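Local coordinates for protein 3-oxo-tetronate kinase (Haemophilus influenzae, PDB 1YZY) that catalyses the ATP-dependent phosphorylation of 3-oxo-tetronate to 3-oxo-tetronate 4-phosphate, at residues Lys247-Ser252 / Tyr345-Phe350; Glu288-Trp293 / Ala336-Lys341; Ala240-Lys245 / Val380-Ala385; Leu365-Phe370 / Val386-Phe391. All coordinates share one frame; numbering follows the deposited sequence.

The four contacts lie in or against the nucleotide-binding C-terminal domain. Interaction 1 pairs the parallel strands 248-252 and 349-353. Interaction 2, its centre about 10 Å away, packs helix 286-295 on helix 324-345, which leads into strand 349-353. Interaction 3 lays the loop ahead of strand 248-252 on strand 380-385; interaction 4, centred about 11 Å from it, joins the start of strand 369-375 to the link between 380-385 and 391-395. Bonds of F391 to T348 and F350 connect interactions 4 and 1. Interactions 1 and 2 fall within the chain span between the two segments of interaction 3, and the segments of 3 and 4 alternate, so strands distant in sequence are tied together.

Interaction 1: residues Lys247-Ser252 / Tyr345-Phe350; sequences KTVVLS and YGVTNF
K247 lies nearest V347 and T248 nearest N349, running in broadly the same direction, and K247 O takes two N-H groups: N349 N at 3.2 Å, nearly in line with the C=O, and T348 N, tilted out of the carbonyl plane. V249 N donates to N349 O (3.0 Å), so N349 is held at both its N and its O, as parallel pairing requires. On one face of the sheet T248 OG1 makes a weak bond to N349 OD1 at 2.9 Å, the side chains crossing obliquely. On the other face V249 CG1, set between its backbone N and carbonyl carbon (chi1 67°), reaches F350 CD1 at 3.6 Å, while L251 CD1 lies at the edge of that ring. V347 CG1 sits over one face of the ring, offset toward the rim, and meets V249 CG1 at 3.9 Å, branched residues packed under helix 324-345. G346 follows the last helical residue, with phi 137°, where a CB would jam against the preceding carbonyl O. Two adjacent parallel strands covered by a helix form this part of the nucleotide-binding domain, and L251's side chain lies about 5 Å from that of T357, an ATP-binding residue by similarity.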
loop_
_atom_site.group_PDB
_atom_site.type_symbol
_atom_site.label_atom_id
_atom_site.label_comp_id
_atom_site.label_asym_id
_atom_site.label_seq_id
_atom_site.Cartn_x
_atom_site.Cartn_y
_atom_site.Cartn_z
ATOM N N LYS A 247 -14.850 15.814 15.271
ATOM C CA LYS A 247 -13.831 15.803 16.324
ATOM C C LYS A 247 -12.618 15.019 15.820
ATOM O O LYS A 247 -12.781 13.967 15.212
ATOM C CB LYS A 247 -14.383 15.137 17.591
ATOM C CG LYS A 247 -15.776 15.596 18.009
ATOM C CD LYS A 247 -15.788 17.051 18.451
ATOM C CE LYS A 247 -17.213 17.573 18.573
ATOM N NZ LYS A 247 -17.910 17.591 17.247
ATOM N N THR A 248 -11.416 15.479 16.148
ATOM C CA THR A 248 -10.192 14.815 15.692
ATOM C C THR A 248 -9.206 14.617 16.834
ATOM O O THR A 248 -9.200 15.388 17.802
ATOM C CB THR A 248 -9.499 15.657 14.567
ATOM O OG1 THR A 248 -10.377 15.774 13.438
ATOM C CG2 THR A 248 -8.180 15.031 14.122
ATOM N N VAL A 249 -8.365 13.593 16.713
ATOM C CA VAL A 249 -7.351 13.292 17.719
ATOM C C VAL A 249 -6.064 12.769 17.070
ATOM O O VAL A 249 -6.102 12.071 16.052
ATOM C CB VAL A 249 -7.877 12.271 18.784
ATOM C CG1 VAL A 249 -8.119 10.904 18.160
ATOM C CG2 VAL A 249 -6.910 12.170 19.952
ATOM N N VAL A 250 -4.932 13.177 17.630
ATOM C CA VAL A 250 -3.620 12.760 17.154
ATOM C C VAL A 250 -3.024 11.837 18.209
ATOM O O VAL A 250 -2.928 12.209 19.381
ATOM C CB VAL A 250 -2.662 13.983 16.958
ATOM C CG1 VAL A 250 -1.260 13.518 16.614
ATOM C CG2 VAL A 250 -3.181 14.904 15.865
ATOM N N LEU A 251 -2.663 10.626 17.797
ATOM C CA LEU A 251 -2.059 9.644 18.696
ATOM C C LEU A 251 -0.688 9.268 18.122
ATOM O O LEU A 251 -0.594 8.490 17.177
ATOM C CB LEU A 251 -2.980 8.421 18.830
ATOM C CG LEU A 251 -4.415 8.706 19.320
ATOM C CD1 LEU A 251 -5.291 7.496 19.171
ATOM C CD2 LEU A 251 -4.423 9.188 20.760
ATOM N N SER A 252 0.365 9.827 18.715
ATOM C CA SER A 252 1.751 9.633 18.274
ATOM C C SER A 252 2.592 8.717 19.163
ATOM O O SER A 252 2.813 9.015 20.332
ATOM C CB SER A 252 2.433 11.001 18.207
ATOM O OG SER A 252 3.531 11.004 17.318
ATOM N N TYR A 345 -17.327 7.700 22.125
ATOM C CA TYR A 345 -17.727 9.043 22.525
ATOM C C TYR A 345 -18.187 9.880 21.324
ATOM O O TYR A 345 -19.112 10.687 21.438
ATOM C CB TYR A 345 -16.575 9.741 23.258
ATOM C CG TYR A 345 -16.828 11.198 23.549
ATOM C CD1 TYR A 345 -17.695 11.589 24.569
ATOM C CD2 TYR A 345 -16.226 12.189 22.781
ATOM C CE1 TYR A 345 -17.959 12.939 24.813
ATOM C CE2 TYR A 345 -16.483 13.537 23.014
ATOM C CZ TYR A 345 -17.349 13.908 24.027
ATOM O OH TYR A 345 -17.606 15.247 24.237
ATOM N N GLY A 346 -17.526 9.712 20.182
ATOM C CA GLY A 346 -17.914 10.467 19.004
ATOM C C GLY A 346 -16.801 11.071 18.161
ATOM O O GLY A 346 -17.076 11.913 17.298
ATOM N N VAL A 347 -15.548 10.719 18.446
ATOM C CA VAL A 347 -14.426 11.225 17.658
ATOM C C VAL A 347 -14.453 10.465 16.332
ATOM O O VAL A 347 -14.561 9.238 16.322
ATOM C CB VAL A 347 -13.073 11.024 18.381
ATOM C CG1 VAL A 347 -11.909 11.285 17.428
ATOM C CG2 VAL A 347 -12.979 11.968 19.573
ATOM N N THR A 348 -14.411 11.199 15.222
ATOM C CA THR A 348 -14.471 10.585 13.900
ATOM C C THR A 348 -13.203 10.613 13.055
ATOM O O THR A 348 -13.115 9.895 12.058
ATOM C CB THR A 348 -15.658 11.145 13.066
ATOM O OG1 THR A 348 -15.661 12.580 13.092
ATOM C CG2 THR A 348 -16.971 10.623 13.603
ATOM N N ASN A 349 -12.211 11.392 13.472
ATOM C CA ASN A 349 -10.960 11.494 12.725
ATOM C C ASN A 349 -9.776 11.109 13.610
ATOM O O ASN A 349 -9.576 11.691 14.682
ATOM C CB ASN A 349 -10.744 12.927 12.211
ATOM C CG ASN A 349 -11.924 13.467 11.414
ATOM O OD1 ASN A 349 -12.236 14.656 11.490
ATOM N ND2 ASN A 349 -12.546 12.619 10.607
ATOM N N PHE A 350 -8.988 10.132 13.166
ATOM C CA PHE A 350 -7.820 9.687 13.925
ATOM C C PHE A 350 -6.540 9.862 13.111
ATOM O O PHE A 350 -6.430 9.362 11.995
ATOM C CB PHE A 350 -7.956 8.214 14.314
ATOM C CG PHE A 350 -9.118 7.926 15.216
ATOM C CD1 PHE A 350 -8.922 7.746 16.583
ATOM C CD2 PHE A 350 -10.405 7.828 14.704
ATOM C CE1 PHE A 350 -9.997 7.473 17.431
ATOM C CE2 PHE A 350 -11.484 7.558 15.535
ATOM C CZ PHE A 350 -11.280 7.380 16.905
#

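Interaction 2: residues Glu288-Trp293 / Ala336-Lys341; sequences EQLYQW and AKLAAK
L338 is the first residue of 336-341 to meet helix 288-293, and its forked end does the work. CG, anti to the backbone N (chi1 175°), turns toward helix 288-293, and the two methyls part: CD1 comes to 3.5 Å from Y291 CA, against the backbone itself, while CD2 turns to L290 CB at 4.1 Å. A leucine suits the place because its two methyls can serve two neighbouring residues, in a layer that L251 of strand 248-252 extends. Next come A339 and A340, whose small side chains turn instead to helix 355-365, so that helix 324-345 is packed on two sides. The two helices of this contact run broadly the same way, their axes 9.7 Å apart at a crossing angle of -43°, two helices of the nucleotide-binding domain packed at an incline. K341, one turn after L338, meets Y291 and E288. Its CB rests on Y291 CD1 at 3.7 Å, and bends at chi3 and chi4 bring NZ back over the centre of the Y291 ring, 3.9 Å from the centroid and 6° off the normal, a well-centred cation-pi contact. E288 OE1 makes a long salt bridge to the same NZ, and a water joins NZ to E288 OE2. Lysine thus offers CB to ring atoms CD1 and CE1, and a terminal charge to the ring face and the carboxylate, which would probably be steadied by Q292 NE2, donating to E288 OE2 at 2.8 Å. A second water donates to K341 O at 3.0 Å and also binds Y291 OH.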
loop_
_atom_site.group_PDB
_atom_site.type_symbol
_atom_site.label_atom_id
_atom_site.label_comp_id
_atom_site.label_asym_id
_atom_site.label_seq_id
_atom_site.Cartn_x
_atom_site.Cartn_y
_atom_site.Cartn_z
ATOM N N GLU A 288 -8.555 6.417 31.689
ATOM C CA GLU A 288 -9.702 7.273 31.976
ATOM C C GLU A 288 -9.280 8.733 32.058
ATOM O O GLU A 288 -10.027 9.621 31.661
ATOM C CB GLU A 288 -10.391 6.858 33.277
ATOM C CG GLU A 288 -11.722 7.589 33.546
ATOM C CD GLU A 288 -12.826 7.239 32.549
ATOM O OE1 GLU A 288 -12.802 6.121 31.981
ATOM O OE2 GLU A 288 -13.733 8.076 32.345
ATOM N N GLN A 289 -8.090 8.979 32.595
ATOM C CA GLN A 289 -7.584 10.339 32.714
ATOM C C GLN A 289 -7.339 10.925 31.321
ATOM O O GLN A 289 -7.745 12.050 31.036
ATOM C CB GLN A 289 -6.285 10.362 33.522
ATOM C CG GLN A 289 -5.819 11.766 33.873
ATOM C CD GLN A 289 -4.347 11.832 34.224
ATOM O OE1 GLN A 289 -3.758 10.853 34.678
ATOM N NE2 GLN A 289 -3.744 12.998 34.019
ATOM N N LEU A 290 -6.646 10.165 30.477
ATOM C CA LEU A 290 -6.337 10.579 29.110
ATOM C C LEU A 290 -7.605 10.823 28.300
ATOM O O LEU A 290 -7.643 11.731 27.467
ATOM C CB LEU A 290 -5.502 9.511 28.396
ATOM C CG LEU A 290 -4.102 9.168 28.892
ATOM C CD1 LEU A 290 -3.609 7.949 28.159
ATOM C CD2 LEU A 290 -3.167 10.333 28.676
ATOM N N TYR A 291 -8.601 9.960 28.483
ATOM C CA TYR A 291 -9.875 10.078 27.775
ATOM C C TYR A 291 -10.562 11.398 28.100
ATOM O O TYR A 291 -11.034 12.104 27.202
ATOM C CB TYR A 291 -10.799 8.912 28.149
ATOM C CG TYR A 291 -12.238 9.084 27.705
ATOM C CD1 TYR A 291 -12.616 8.850 26.382
ATOM C CD2 TYR A 291 -13.226 9.462 28.612
ATOM C CE1 TYR A 291 -13.942 8.986 25.980
ATOM C CE2 TYR A 291 -14.555 9.602 28.216
ATOM C CZ TYR A 291 -14.905 9.359 26.903
ATOM O OH TYR A 291 -16.221 9.455 26.518
ATOM N N GLN A 292 -10.656 11.691 29.395
ATOM C CA GLN A 292 -11.292 12.911 29.864
ATOM C C GLN A 292 -10.546 14.124 29.339
ATOM O O GLN A 292 -11.172 15.074 28.871
ATOM C CB GLN A 292 -11.365 12.940 31.398
ATOM C CG GLN A 292 -12.224 11.826 32.013
ATOM C CD GLN A 292 -13.697 11.871 31.596
ATOM O OE1 GLN A 292 -14.253 12.936 31.315
ATOM N NE2 GLN A 292 -14.342 10.704 31.582
ATOM N N TRP A 293 -9.216 14.083 29.410
ATOM C CA TRP A 293 -8.379 15.178 28.924
ATOM C C TRP A 293 -8.610 15.437 27.419
ATOM O O TRP A 293 -8.788 16.578 27.000
ATOM C CB TRP A 293 -6.901 14.879 29.207
ATOM C CG TRP A 293 -5.939 15.947 28.726
ATOM C CD1 TRP A 293 -5.437 16.986 29.454
ATOM C CD2 TRP A 293 -5.374 16.074 27.412
ATOM N NE1 TRP A 293 -4.602 17.755 28.679
ATOM C CE2 TRP A 293 -4.547 17.219 27.422
ATOM C CE3 TRP A 293 -5.488 15.329 26.228
ATOM C CZ2 TRP A 293 -3.839 17.641 26.291
ATOM C CZ3 TRP A 293 -4.781 15.751 25.102
ATOM C CH2 TRP A 293 -3.968 16.898 25.146
ATOM N N ALA A 336 -4.758 1.911 22.130
ATOM C CA ALA A 336 -5.849 1.069 21.679
ATOM C C ALA A 336 -7.106 1.259 22.509
ATOM O O ALA A 336 -8.202 1.388 21.961
ATOM C CB ALA A 336 -5.425 -0.386 21.711
ATOM N N LYS A 337 -6.964 1.231 23.829
ATOM C CA LYS A 337 -8.129 1.396 24.689
ATOM C C LYS A 337 -8.683 2.821 24.692
ATOM O O LYS A 337 -9.890 3.023 24.886
ATOM C CB LYS A 337 -7.836 0.888 26.103
ATOM C CG LYS A 337 -7.877 -0.631 26.196
ATOM C CD LYS A 337 -7.548 -1.137 27.591
ATOM C CE LYS A 337 -7.506 -2.665 27.617
ATOM N NZ LYS A 337 -6.969 -3.214 28.896
ATOM N N LEU A 338 -7.806 3.798 24.459
ATOM C CA LEU A 338 -8.213 5.190 24.406
ATOM C C LEU A 338 -8.954 5.433 23.105
ATOM O O LEU A 338 -10.006 6.072 23.090
ATOM C CB LEU A 338 -6.991 6.099 24.486
ATOM C CG LEU A 338 -7.169 7.618 24.342
ATOM C CD1 LEU A 338 -8.129 8.170 25.388
ATOM C CD2 LEU A 338 -5.811 8.292 24.461
ATOM N N ALA A 339 -8.405 4.917 22.010
ATOM C CA ALA A 339 -9.008 5.080 20.692
ATOM C C ALA A 339 -10.397 4.476 20.639
ATOM O O ALA A 339 -11.270 4.971 19.924
ATOM C CB ALA A 339 -8.133 4.458 19.634
ATOM N N ALA A 340 -10.584 3.366 21.343
ATOM C CA ALA A 340 -11.883 2.703 21.381
ATOM C C ALA A 340 -12.897 3.537 22.162
ATOM O O ALA A 340 -14.070 3.603 21.791
ATOM C CB ALA A 340 -11.752 1.325 21.994
ATOM N N LYS A 341 -12.443 4.153 23.251
ATOM C CA LYS A 341 -13.308 4.992 24.080
ATOM C C LYS A 341 -13.677 6.275 23.348
ATOM O O LYS A 341 -14.822 6.723 23.416
ATOM C CB LYS A 341 -12.634 5.326 25.416
ATOM C CG LYS A 341 -12.381 4.107 26.305
ATOM C CD LYS A 341 -11.855 4.488 27.684
ATOM C CE LYS A 341 -12.957 4.514 28.745
ATOM N NZ LYS A 341 -14.006 5.554 28.512
HETATM O O HOH W 1 -16.001 6.724 30.557
HETATM O O HOH W 2 -16.893 6.503 25.550
#

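Interaction 3: residues Ala240-Lys245 / Val380-Ala385; sequences AFTPTK and VPWLKA
P243 laid on the face of W382 carries this contact, in which no hydrogen bond links the two segments: the loop 240-245, on its way from helix 221-232 to strand 248-252, lies against strand 380-385. P243 CG stands 3.3 Å from the centroid of the six-membered ring of W382 and 7° off its normal, a CH-pi contact. P243 CD sits beside it over the ring fusion, 3.4 Å from W382 CD2. Proline suits the place because its compact, puckered ring can bring two methylene groups close to the indole at once, and the hydrogens on CD, probably slightly positive next to the amide nitrogen, would be drawn to the pi cloud. The indole is tethered by W382 NE1, which bonds to A408 O. T242 CG2 approaches obliquely at the five-membered ring, 4.1 Å from W382 CD1. Strand 380-385 pairs with 369-375 in an antiparallel beta hairpin, and the loop fastens to that hairpin too, through a backbone bond between F241 and K374. The F241 ring meets the strand at L383 and K384: with CG in the crowded position between N and carbonyl carbon (chi1 74°), it has L383 C at its edge, 3.9 Å from CE1. Nearby, F241 CE1 lies 3.8 Å from K384 CB, the two side chains crossing at about a right angle. K384 presents its aliphatic base to the phenyl ring, and its chain then bends at chi3 and chi4, with NZ donating to A385 O at 2.9 Å.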
loop_
_atom_site.group_PDB
_atom_site.type_symbol
_atom_site.label_atom_id
_atom_site.label_comp_id
_atom_site.label_asym_id
_atom_site.label_seq_id
_atom_site.Cartn_x
_atom_site.Cartn_y
_atom_site.Cartn_z
ATOM N N ALA A 240 -9.985 13.854 -4.493
ATOM C CA ALA A 240 -10.100 12.701 -3.611
ATOM C C ALA A 240 -10.602 13.273 -2.282
ATOM O O ALA A 240 -10.223 14.384 -1.892
ATOM C CB ALA A 240 -8.753 12.023 -3.441
ATOM N N PHE A 241 -11.473 12.528 -1.611
ATOM C CA PHE A 241 -12.062 12.970 -0.353
ATOM C C PHE A 241 -11.099 13.264 0.791
ATOM O O PHE A 241 -9.956 12.797 0.816
ATOM C CB PHE A 241 -13.114 11.959 0.122
ATOM C CG PHE A 241 -12.534 10.675 0.681
ATOM C CD1 PHE A 241 -12.082 10.610 2.003
ATOM C CD2 PHE A 241 -12.452 9.530 -0.108
ATOM C CE1 PHE A 241 -11.557 9.427 2.531
ATOM C CE2 PHE A 241 -11.930 8.342 0.408
ATOM C CZ PHE A 241 -11.481 8.293 1.733
ATOM N N THR A 242 -11.596 14.045 1.742
ATOM C CA THR A 242 -10.887 14.404 2.972
ATOM C C THR A 242 -11.934 14.262 4.103
ATOM O O THR A 242 -13.115 14.022 3.839
ATOM C CB THR A 242 -10.282 15.856 2.937
ATOM O OG1 THR A 242 -11.269 16.814 2.529
ATOM C CG2 THR A 242 -9.105 15.921 2.002
ATOM N N PRO A 243 -11.503 14.293 5.371
ATOM C CA PRO A 243 -12.507 14.162 6.426
ATOM C C PRO A 243 -13.463 15.347 6.458
ATOM O O PRO A 243 -13.084 16.469 6.118
ATOM C CB PRO A 243 -11.656 14.143 7.696
ATOM C CG PRO A 243 -10.378 13.555 7.243
ATOM C CD PRO A 243 -10.150 14.278 5.946
ATOM N N THR A 244 -14.716 15.084 6.797
ATOM C CA THR A 244 -15.689 16.158 6.924
ATOM C C THR A 244 -15.527 16.686 8.349
ATOM O O THR A 244 -14.940 16.008 9.196
ATOM C CB THR A 244 -17.136 15.665 6.701
ATOM O OG1 THR A 244 -17.256 14.291 7.104
ATOM C CG2 THR A 244 -17.534 15.821 5.231
ATOM N N LYS A 245 -15.997 17.906 8.603
ATOM C CA LYS A 245 -15.883 18.498 9.936
ATOM C C LYS A 245 -16.394 17.587 11.051
ATOM O O LYS A 245 -17.559 17.168 11.050
ATOM C CB LYS A 245 -16.592 19.854 9.996
ATOM C CG LYS A 245 -15.666 21.055 9.808
ATOM C CD LYS A 245 -15.245 21.679 11.141
ATOM C CE LYS A 245 -14.473 20.710 12.032
ATOM N NZ LYS A 245 -13.242 20.170 11.384
ATOM N N VAL A 380 1.099 8.871 2.726
ATOM C CA VAL A 380 0.112 9.123 3.772
ATOM C C VAL A 380 -1.211 9.696 3.248
ATOM O O VAL A 380 -1.425 10.906 3.271
ATOM C CB VAL A 380 0.657 10.084 4.861
ATOM C CG1 VAL A 380 -0.231 10.038 6.092
ATOM C CG2 VAL A 380 2.085 9.727 5.231
ATOM N N PRO A 381 -2.081 8.844 2.688
ATOM C CA PRO A 381 -3.359 9.361 2.193
ATOM C C PRO A 381 -4.415 9.411 3.320
ATOM O O PRO A 381 -4.197 8.880 4.419
ATOM C CB PRO A 381 -3.741 8.327 1.131
ATOM C CG PRO A 381 -3.217 7.058 1.710
ATOM C CD PRO A 381 -1.850 7.467 2.209
ATOM N N TRP A 382 -5.520 10.102 3.068
ATOM C CA TRP A 382 -6.603 10.159 4.037
ATOM C C TRP A 382 -7.404 8.889 3.792
ATOM O O TRP A 382 -7.566 8.469 2.643
ATOM C CB TRP A 382 -7.488 11.395 3.815
ATOM C CG TRP A 382 -7.176 12.505 4.760
ATOM C CD1 TRP A 382 -6.691 13.743 4.445
ATOM C CD2 TRP A 382 -7.267 12.457 6.192
ATOM N NE1 TRP A 382 -6.464 14.470 5.595
ATOM C CE2 TRP A 382 -6.809 13.705 6.681
ATOM C CE3 TRP A 382 -7.689 11.482 7.112
ATOM C CZ2 TRP A 382 -6.760 14.002 8.052
ATOM C CZ3 TRP A 382 -7.640 11.778 8.472
ATOM C CH2 TRP A 382 -7.177 13.030 8.928
ATOM N N LEU A 383 -7.892 8.275 4.865
ATOM C CA LEU A 383 -8.659 7.042 4.754
ATOM C C LEU A 383 -10.045 7.183 5.376
ATOM O O LEU A 383 -10.337 8.149 6.066
ATOM C CB LEU A 383 -7.920 5.910 5.478
ATOM C CG LEU A 383 -6.461 5.561 5.172
ATOM C CD1 LEU A 383 -5.921 4.586 6.230
ATOM C CD2 LEU A 383 -6.349 4.951 3.783
ATOM N N LYS A 384 -10.923 6.248 5.053
ATOM C CA LYS A 384 -12.242 6.214 5.643
ATOM C C LYS A 384 -12.622 4.758 5.671
ATOM O O LYS A 384 -12.547 4.074 4.658
ATOM C CB LYS A 384 -13.292 6.995 4.869
ATOM C CG LYS A 384 -14.582 7.120 5.694
ATOM C CD LYS A 384 -15.743 7.708 4.929
ATOM C CE LYS A 384 -16.458 6.659 4.091
ATOM N NZ LYS A 384 -17.033 5.562 4.923
ATOM N N ALA A 385 -12.983 4.278 6.854
ATOM C CA ALA A 385 -13.367 2.895 7.043
ATOM C C ALA A 385 -14.535 2.540 6.145
ATOM O O ALA A 385 -15.332 3.402 5.784
ATOM C CB ALA A 385 -13.732 2.663 8.502
#

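Interaction 4: residues Leu365-Phe370 / Val386-Phe391; sequences LGFTGF and VEEDIF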
loop_
_atom_site.group_PDB
_atom_site.type_symbol
_atom_site.label_atom_id
_atom_site.label_comp_id
_atom_site.label_asym_id
_atom_site.label_seq_id
_atom_site.Cartn_x
_atom_site.Cartn_y
_atom_site.Cartn_z
ATOM N N LEU A 365 -10.249 -0.650 16.621
ATOM C CA LEU A 365 -11.487 -0.130 16.048
ATOM C C LEU A 365 -12.194 -1.160 15.165
ATOM O O LEU A 365 -13.379 -1.020 14.859
ATOM C CB LEU A 365 -11.222 1.180 15.297
ATOM C CG LEU A 365 -10.477 2.269 16.090
ATOM C CD1 LEU A 365 -10.404 3.546 15.272
ATOM C CD2 LEU A 365 -11.148 2.534 17.433
ATOM N N GLY A 366 -11.458 -2.198 14.771
ATOM C CA GLY A 366 -12.015 -3.284 13.976
ATOM C C GLY A 366 -12.212 -3.092 12.485
ATOM O O GLY A 366 -13.014 -3.801 11.881
ATOM N N PHE A 367 -11.464 -2.174 11.880
ATOM C CA PHE A 367 -11.587 -1.902 10.446
ATOM C C PHE A 367 -10.843 -2.917 9.574
ATOM O O PHE A 367 -9.683 -3.241 9.828
ATOM C CB PHE A 367 -11.118 -0.483 10.157
ATOM C CG PHE A 367 -11.827 0.558 10.971
ATOM C CD1 PHE A 367 -13.197 0.454 11.217
ATOM C CD2 PHE A 367 -11.131 1.647 11.483
ATOM C CE1 PHE A 367 -13.865 1.421 11.958
ATOM C CE2 PHE A 367 -11.789 2.623 12.227
ATOM C CZ PHE A 367 -13.162 2.511 12.466
ATOM N N THR A 368 -11.525 -3.394 8.537
ATOM C CA THR A 368 -10.990 -4.407 7.633
ATOM C C THR A 368 -10.560 -3.877 6.267
ATOM O O THR A 368 -9.963 -4.605 5.470
ATOM C CB THR A 368 -12.043 -5.507 7.387
ATOM O OG1 THR A 368 -13.213 -4.922 6.796
ATOM C CG2 THR A 368 -12.436 -6.184 8.702
ATOM N N GLY A 369 -10.914 -2.633 5.985
ATOM C CA GLY A 369 -10.575 -2.031 4.714
ATOM C C GLY A 369 -10.850 -0.549 4.777
ATOM O O GLY A 369 -11.475 -0.068 5.727
ATOM N N PHE A 370 -10.412 0.180 3.759
ATOM C CA PHE A 370 -10.592 1.620 3.735
ATOM C C PHE A 370 -10.777 2.161 2.332
ATOM O O PHE A 370 -10.418 1.513 1.350
ATOM C CB PHE A 370 -9.352 2.301 4.320
ATOM C CG PHE A 370 -8.967 1.809 5.683
ATOM C CD1 PHE A 370 -9.507 2.393 6.827
ATOM C CD2 PHE A 370 -8.073 0.751 5.826
ATOM C CE1 PHE A 370 -9.165 1.929 8.096
ATOM C CE2 PHE A 370 -7.720 0.273 7.088
ATOM C CZ PHE A 370 -8.268 0.864 8.226
ATOM N N VAL A 386 -14.607 1.279 5.731
ATOM C CA VAL A 386 -15.722 0.825 4.905
ATOM C C VAL A 386 -16.946 0.546 5.797
ATOM O O VAL A 386 -18.094 0.688 5.360
ATOM C CB VAL A 386 -15.357 -0.443 4.086
ATOM C CG1 VAL A 386 -14.271 -0.113 3.080
ATOM C CG2 VAL A 386 -14.894 -1.563 5.001
ATOM N N GLU A 387 -16.677 0.183 7.053
ATOM C CA GLU A 387 -17.704 -0.138 8.054
ATOM C C GLU A 387 -18.529 1.041 8.572
ATOM O O GLU A 387 -19.707 0.875 8.899
ATOM C CB GLU A 387 -17.071 -0.849 9.255
ATOM C CG GLU A 387 -16.450 -2.202 8.938
ATOM C CD GLU A 387 -14.995 -2.132 8.503
ATOM O OE1 GLU A 387 -14.499 -1.055 8.114
ATOM O OE2 GLU A 387 -14.335 -3.183 8.564
ATOM N N GLU A 388 -17.893 2.204 8.702
ATOM C CA GLU A 388 -18.560 3.405 9.198
ATOM C C GLU A 388 -17.784 4.682 8.889
ATOM O O GLU A 388 -16.592 4.634 8.633
ATOM C CB GLU A 388 -18.797 3.287 10.711
ATOM C CG GLU A 388 -17.554 2.957 11.539
ATOM C CD GLU A 388 -17.876 2.698 13.006
ATOM O OE1 GLU A 388 -18.828 3.313 13.538
ATOM O OE2 GLU A 388 -17.172 1.875 13.629
ATOM N N ASP A 389 -18.466 5.819 8.979
ATOM C CA ASP A 389 -17.876 7.125 8.699
ATOM C C ASP A 389 -16.755 7.578 9.626
ATOM O O ASP A 389 -16.880 8.605 10.301
ATOM C CB ASP A 389 -18.965 8.202 8.673
ATOM C CG ASP A 389 -19.917 8.059 7.490
ATOM O OD1 ASP A 389 -19.614 7.287 6.549
ATOM O OD2 ASP A 389 -20.975 8.732 7.504
ATOM N N ILE A 390 -15.654 6.838 9.640
ATOM C CA ILE A 390 -14.509 7.180 10.473
ATOM C C ILE A 390 -13.304 7.383 9.562
ATOM O O ILE A 390 -13.013 6.532 8.723
ATOM C CB ILE A 390 -14.191 6.048 11.495
ATOM C CG1 ILE A 390 -15.405 5.774 12.398
ATOM C CG2 ILE A 390 -12.962 6.406 12.322
ATOM C CD1 ILE A 390 -15.807 6.925 13.308
ATOM N N PHE A 391 -12.601 8.499 9.742
ATOM C CA PHE A 391 -11.435 8.815 8.930
ATOM C C PHE A 391 -10.147 8.641 9.714
ATOM O O PHE A 391 -10.098 8.916 10.913
ATOM C CB PHE A 391 -11.535 10.246 8.382
ATOM C CG PHE A 391 -12.772 10.493 7.544
ATOM C CD1 PHE A 391 -12.741 10.324 6.161
ATOM C CD2 PHE A 391 -13.973 10.869 8.139
ATOM C CE1 PHE A 391 -13.890 10.522 5.383
ATOM C CE2 PHE A 391 -15.124 11.068 7.369
ATOM C CZ PHE A 391 -15.078 10.893 5.987
#
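T368 grips one oxygen of E387 twice, while the other oxygen is buried with no partner in the model. T368 N donates to the syn lone pair of E387 OE2 at 2.8 Å, and T368 OG1 to the same oxygen at 2.7 Å, from above the carboxylate plane. The E387 chain bends at chi2 (89°), which sets CD near T368. E387 OE1 instead faces carbon, 3.7 Å from F367 CD1, and this lopsided bonding would tend to draw negative charge onto OE2. The strands 369-375, 380-385 and 391-395 follow one another as an antiparallel meander, and here the turn between the last two meets the lead-in to the first. G366, with positive phi, is the first residue to leave helix 355-365, and F367 then drops its ring into the turn. E388 OE2 meets the edge of that ring in plane, 3.7 Å from F367 CE1, an approach that turns the slightly positive ring hydrogens to the negative oxygen. The carboxylate itself stands nearly perpendicular to the ring (88°). E388 OE2 also has a salt bridge with K343. F367 CZ presses on I390 CB at 3.8 Å; a branched aliphatic residue suits this buried spot, where it also touches F350. D389 centres an inverse gamma turn, which swings the chain from E388 to I390. At the other end V386 CG1 packs on G369 C at 3.8 Å, where glycine exposes bare backbone to the valine methyl. Beside that methyl, V386 N makes a weak hydrogen bond to G369 O, at 3.4 Å.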